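Local atomic coordinates of purine nucleoside phosphorylase (Schistosoma mansoni, PDB entry 5KO5), a protein that catalyses the reversible phosphorolysis of purine nucleosides such as inosine and guanosine, giving the free base and ribose 1-phosphate. Residues A[247-250]-A[251-255]; A[277-280]-A[281-284]. All coordinates share one frame; numbering follows the deposited sequence.

Contact 1 of 2, residues A[247-250]-A[251-255]; sequences SILD and AENDV
D250 and V255 meet at an angle where the short helix 247-252 ends: V255 CG1 comes within 3.9 Å of D250 OD1, a methyl lying over the flat carboxylate, not at its edge. V255 has CG1 anti to its backbone N (chi1 168°), which sets that branch against the acid while its own N-H turns back to the helix. That N-H makes a nearly straight bond to D250 O (2.8 Å, 178°), and with the weaker D254 N to A251 O it forms a Schellman motif. D254, the C-prime residue, takes the positive phi the reversal needs, and its carboxylate pairs with R170 of the second subunit. On the outer side, the extended E252 side chain runs obliquely past L249, placing OE1 3.4 Å from L249 CD1, while its CG rests 3.4 Å from I248 O. N253 lies alongside L249, pointing the same way, with ND2 4.0 Å from L249 CG. Small A251 suits the inner side, where its CB touches P205, and I248 buries its branches against S208 and L212 of helix 205-213. At the opening of the helix, S247 OG is hydrogen-bonded to E203 and N245, residues that line the cytosine pocket with it; D250 OD2 is also hydrogen-bonded to N245. This is consistent with a helix held at its start to the base pocket and, through D254 just past its end, to a neighbouring subunit.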
loop_
_atom_site.group_PDB
_atom_site.type_symbol
_atom_site.label_atom_id
_atom_site.label_comp_id
_atom_site.label_asym_id
_atom_site.label_seq_id
_atom_site.Cartn_x
_atom_site.Cartn_y
_atom_site.Cartn_z
ATOM N N SER A 247 14.826 0.667 -17.111
ATOM C CA SER A 247 13.693 -0.243 -17.209
ATOM C C SER A 247 12.740 0.137 -18.329
ATOM O O SER A 247 12.043 -0.731 -18.859
ATOM C CB SER A 247 12.964 -0.327 -15.869
ATOM O OG SER A 247 13.867 -0.754 -14.863
ATOM N N ILE A 248 12.672 1.421 -18.686
ATOM C CA ILE A 248 11.811 1.828 -19.792
ATOM C C ILE A 248 12.373 1.311 -21.107
ATOM O O ILE A 248 11.653 0.736 -21.930
ATOM C CB ILE A 248 11.641 3.361 -19.804
ATOM C CG1 ILE A 248 10.798 3.833 -18.610
ATOM C CG2 ILE A 248 11.043 3.834 -21.137
ATOM C CD1 ILE A 248 9.362 3.333 -18.612
ATOM N N LEU A 249 13.678 1.497 -21.308
ATOM C CA LEU A 249 14.338 0.972 -22.494
ATOM C C LEU A 249 14.239 -0.547 -22.542
ATOM O O LEU A 249 13.954 -1.124 -23.599
ATOM C CB LEU A 249 15.799 1.426 -22.489
ATOM C CG LEU A 249 16.562 1.604 -23.791
ATOM C CD1 LEU A 249 15.749 2.434 -24.757
ATOM C CD2 LEU A 249 17.889 2.284 -23.484
ATOM N N ASP A 250 14.443 -1.216 -21.401
ATOM C CA ASP A 250 14.385 -2.674 -21.402
ATOM C C ASP A 250 12.988 -3.167 -21.768
ATOM O O ASP A 250 12.846 -4.159 -22.493
ATOM C CB ASP A 250 14.803 -3.244 -20.047
ATOM C CG ASP A 250 16.270 -3.011 -19.732
ATOM O OD1 ASP A 250 17.056 -2.732 -20.669
ATOM O OD2 ASP A 250 16.622 -3.124 -18.540
ATOM N N ALA A 251 11.943 -2.493 -21.272
ATOM C CA ALA A 251 10.585 -2.872 -21.663
ATOM C C ALA A 251 10.359 -2.665 -23.154
ATOM O O ALA A 251 9.704 -3.486 -23.808
ATOM C CB ALA A 251 9.560 -2.094 -20.842
ATOM N N GLU A 252 10.914 -1.584 -23.720
ATOM C CA GLU A 252 10.765 -1.346 -25.154
ATOM C C GLU A 252 11.468 -2.412 -25.981
ATOM O O GLU A 252 11.079 -2.657 -27.130
ATOM C CB GLU A 252 11.311 0.032 -25.529
ATOM C CG GLU A 252 10.445 1.198 -25.091
ATOM C CD GLU A 252 11.155 2.534 -25.270
ATOM O OE1 GLU A 252 12.394 2.537 -25.410
ATOM O OE2 GLU A 252 10.484 3.584 -25.270
ATOM N N ASN A 253 12.492 -3.054 -25.419
ATOM C CA ASN A 253 13.296 -4.032 -26.130
ATOM C C ASN A 253 13.094 -5.459 -25.628
ATOM O O ASN A 253 13.855 -6.350 -26.015
ATOM C CB ASN A 253 14.772 -3.655 -26.034
ATOM C CG ASN A 253 15.114 -2.419 -26.832
ATOM O OD1 ASN A 253 14.860 -2.346 -28.039
ATOM N ND2 ASN A 253 15.753 -1.454 -26.176
ATOM N N ASP A 254 12.094 -5.695 -24.776
ATOM C CA ASP A 254 11.821 -7.030 -24.234
ATOM C C ASP A 254 13.055 -7.642 -23.572
ATOM O O ASP A 254 13.368 -8.817 -23.775
ATOM C CB ASP A 254 11.250 -7.975 -25.296
ATOM C CG ASP A 254 9.866 -7.569 -25.761
ATOM O OD1 ASP A 254 9.051 -7.146 -24.915
ATOM O OD2 ASP A 254 9.593 -7.677 -26.977
ATOM N N VAL A 255 13.767 -6.839 -22.782
ATOM C CA VAL A 255 14.973 -7.272 -22.081
ATOM C C VAL A 255 14.649 -7.433 -20.601
ATOM O O VAL A 255 14.046 -6.542 -19.984
ATOM C CB VAL A 255 16.135 -6.282 -22.291
ATOM C CG1 VAL A 255 17.286 -6.577 -21.330
ATOM C CG2 VAL A 255 16.617 -6.335 -23.731
#

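Contact 2 of 2, residues A[277-280]-A[281-284]; sequences FKEI and ITRL
The carboxylate of E279 meets the guanidinium of R283 at its edge, with OE2 lying in the guanidinium plane, while the two flat groups are turned 75° against each other. This is an i to i+4 salt bridge on the last turns of the long C-terminal helix 259-283, which packs against the central sheet of the phosphorylase fold. R283 NH1 gives its hydrogen to the anti lone pair of E279 OE2 at 3.2 Å and 158°. Both chains must fold to meet: E279 bends at chi2, R283's bends at chi2 and chi3 carry the guanidinium back to it, and R283 CG, set by chi1, already lies 3.4 Å from E279 OE2. NH1 also pairs with E182 at the end of helix 170-182, so the arginine probably shares its charge between two acids and ties the two helices together. Long, flexible residues suit this partly exposed side, where the side chains of E279 and R283 also touch I179.

The inner side is apolar. I280 and L284, one turn apart, approach through CG2 and CD2 at 4.3 Å; I280 also packs on L238, and L284 on I29 and L172. I281 brings CG1 back to 3.2 Å from F277 O and lies against L114 and I29, while F277 reaches L114, T116 and V240. Branched and aromatic residues suit this buried side, filling the space the helix shares with the strands and with helix 170-182. T282, on the side of the helix away from the sheet, turns OG1 into the position flanked by its own N and carbonyl carbon (chi1 78°). Its short hydroxyl can reach a carbonyl one turn back, near the helix end: OG1 donates to E279 O at 2.9 Å, from the same face of that carbonyl's plane as R283 N.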
loop_
_atom_site.group_PDB
_atom_site.type_symbol
_atom_site.label_atom_id
_atom_site.label_comp_id
_atom_site.label_asym_id
_atom_site.label_seq_id
_atom_site.Cartn_x
_atom_site.Cartn_y
_atom_site.Cartn_z
ATOM N N PHE A 277 32.782 8.183 -2.096
ATOM C CA PHE A 277 32.244 8.310 -0.749
ATOM C C PHE A 277 33.340 8.537 0.284
ATOM O O PHE A 277 33.122 9.258 1.262
ATOM C CB PHE A 277 31.347 7.113 -0.415
ATOM C CG PHE A 277 29.906 7.348 -0.759
ATOM C CD1 PHE A 277 29.542 7.744 -2.036
ATOM C CD2 PHE A 277 28.927 7.212 0.201
ATOM C CE1 PHE A 277 28.202 7.994 -2.345
ATOM C CE2 PHE A 277 27.591 7.441 -0.106
ATOM C CZ PHE A 277 27.243 7.844 -1.384
ATOM N N LYS A 278 34.524 7.952 0.089
ATOM C CA LYS A 278 35.636 8.273 0.981
ATOM C C LYS A 278 35.945 9.765 0.942
ATOM O O LYS A 278 36.121 10.398 1.988
ATOM C CB LYS A 278 36.864 7.432 0.621
ATOM C CG LYS A 278 38.080 7.642 1.509
ATOM C CD LYS A 278 39.214 6.706 1.079
ATOM C CE LYS A 278 40.482 6.940 1.874
ATOM N NZ LYS A 278 41.576 6.033 1.416
ATOM N N GLU A 279 35.974 10.353 -0.256
ATOM C CA GLU A 279 36.253 11.782 -0.367
ATOM C C GLU A 279 35.113 12.620 0.202
ATOM O O GLU A 279 35.356 13.649 0.842
ATOM C CB GLU A 279 36.559 12.161 -1.817
ATOM C CG GLU A 279 36.902 13.641 -2.019
ATOM C CD GLU A 279 38.244 14.043 -1.432
ATOM O OE1 GLU A 279 38.994 13.162 -0.961
ATOM O OE2 GLU A 279 38.545 15.256 -1.442
ATOM N N ILE A 280 33.863 12.203 -0.016
ATOM C CA ILE A 280 32.737 12.899 0.609
ATOM C C ILE A 280 32.919 12.933 2.122
ATOM O O ILE A 280 32.774 13.981 2.761
ATOM C CB ILE A 280 31.399 12.258 0.204
ATOM C CG1 ILE A 280 31.106 12.511 -1.280
ATOM C CG2 ILE A 280 30.261 12.801 1.081
ATOM C CD1 ILE A 280 29.968 11.661 -1.833
ATOM N N ILE A 281 33.273 11.785 2.709
ATOM C CA ILE A 281 33.480 11.702 4.153
ATOM C C ILE A 281 34.572 12.670 4.608
ATOM O O ILE A 281 34.391 13.426 5.572
ATOM C CB ILE A 281 33.765 10.246 4.571
ATOM C CG1 ILE A 281 32.509 9.392 4.384
ATOM C CG2 ILE A 281 34.249 10.180 6.015
ATOM C CD1 ILE A 281 32.747 7.895 4.513
ATOM N N THR A 282 35.720 12.671 3.918
ATOM C CA THR A 282 36.807 13.570 4.311
ATOM C C THR A 282 36.415 15.034 4.178
ATOM O O THR A 282 36.944 15.887 4.902
ATOM C CB THR A 282 38.070 13.318 3.481
ATOM O OG1 THR A 282 37.929 13.930 2.194
ATOM C CG2 THR A 282 38.321 11.849 3.304
ATOM N N ARG A 283 35.496 15.348 3.265
ATOM C CA ARG A 283 35.140 16.730 2.969
ATOM C C ARG A 283 33.929 17.228 3.752
ATOM O O ARG A 283 33.639 18.429 3.716
ATOM C CB ARG A 283 34.908 16.901 1.463
ATOM C CG ARG A 283 36.150 16.631 0.615
ATOM C CD ARG A 283 36.960 17.896 0.380
ATOM N NE ARG A 283 36.248 18.833 -0.481
ATOM C CZ ARG A 283 36.285 18.799 -1.809
ATOM N NH1 ARG A 283 37.006 17.875 -2.430
ATOM N NH2 ARG A 283 35.602 19.688 -2.513
ATOM N N LEU A 284 33.226 16.344 4.455
ATOM C CA LEU A 284 32.071 16.755 5.237
ATOM C C LEU A 284 32.460 17.828 6.249
ATOM O O LEU A 284 33.578 17.813 6.779
ATOM C CB LEU A 284 31.494 15.553 5.978
ATOM C CG LEU A 284 30.732 14.634 5.036
ATOM C CD1 LEU A 284 30.190 13.413 5.750
ATOM C CD2 LEU A 284 29.627 15.419 4.372
#

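Contact 1 and contact 2 sit on consecutive helices, 247-252 and 259-283, and follow one another in series along the chain. Their centres are 36 Å apart and their nearest atoms about 21 Å, so they do not touch. Strand 236-246 links them in the fold: it leads directly into the short helix of contact 1, and the long helix of contact 2 packs over it and over strands 29-32 and 112-121. Both belong to the same phosphorylase fold. Contact 1, centred about 26 Å from the centre of the chain, borders the base pocket and a neighbouring subunit, whereas contact 2, centred about 16 Å from it, closes the helix that covers the central sheet.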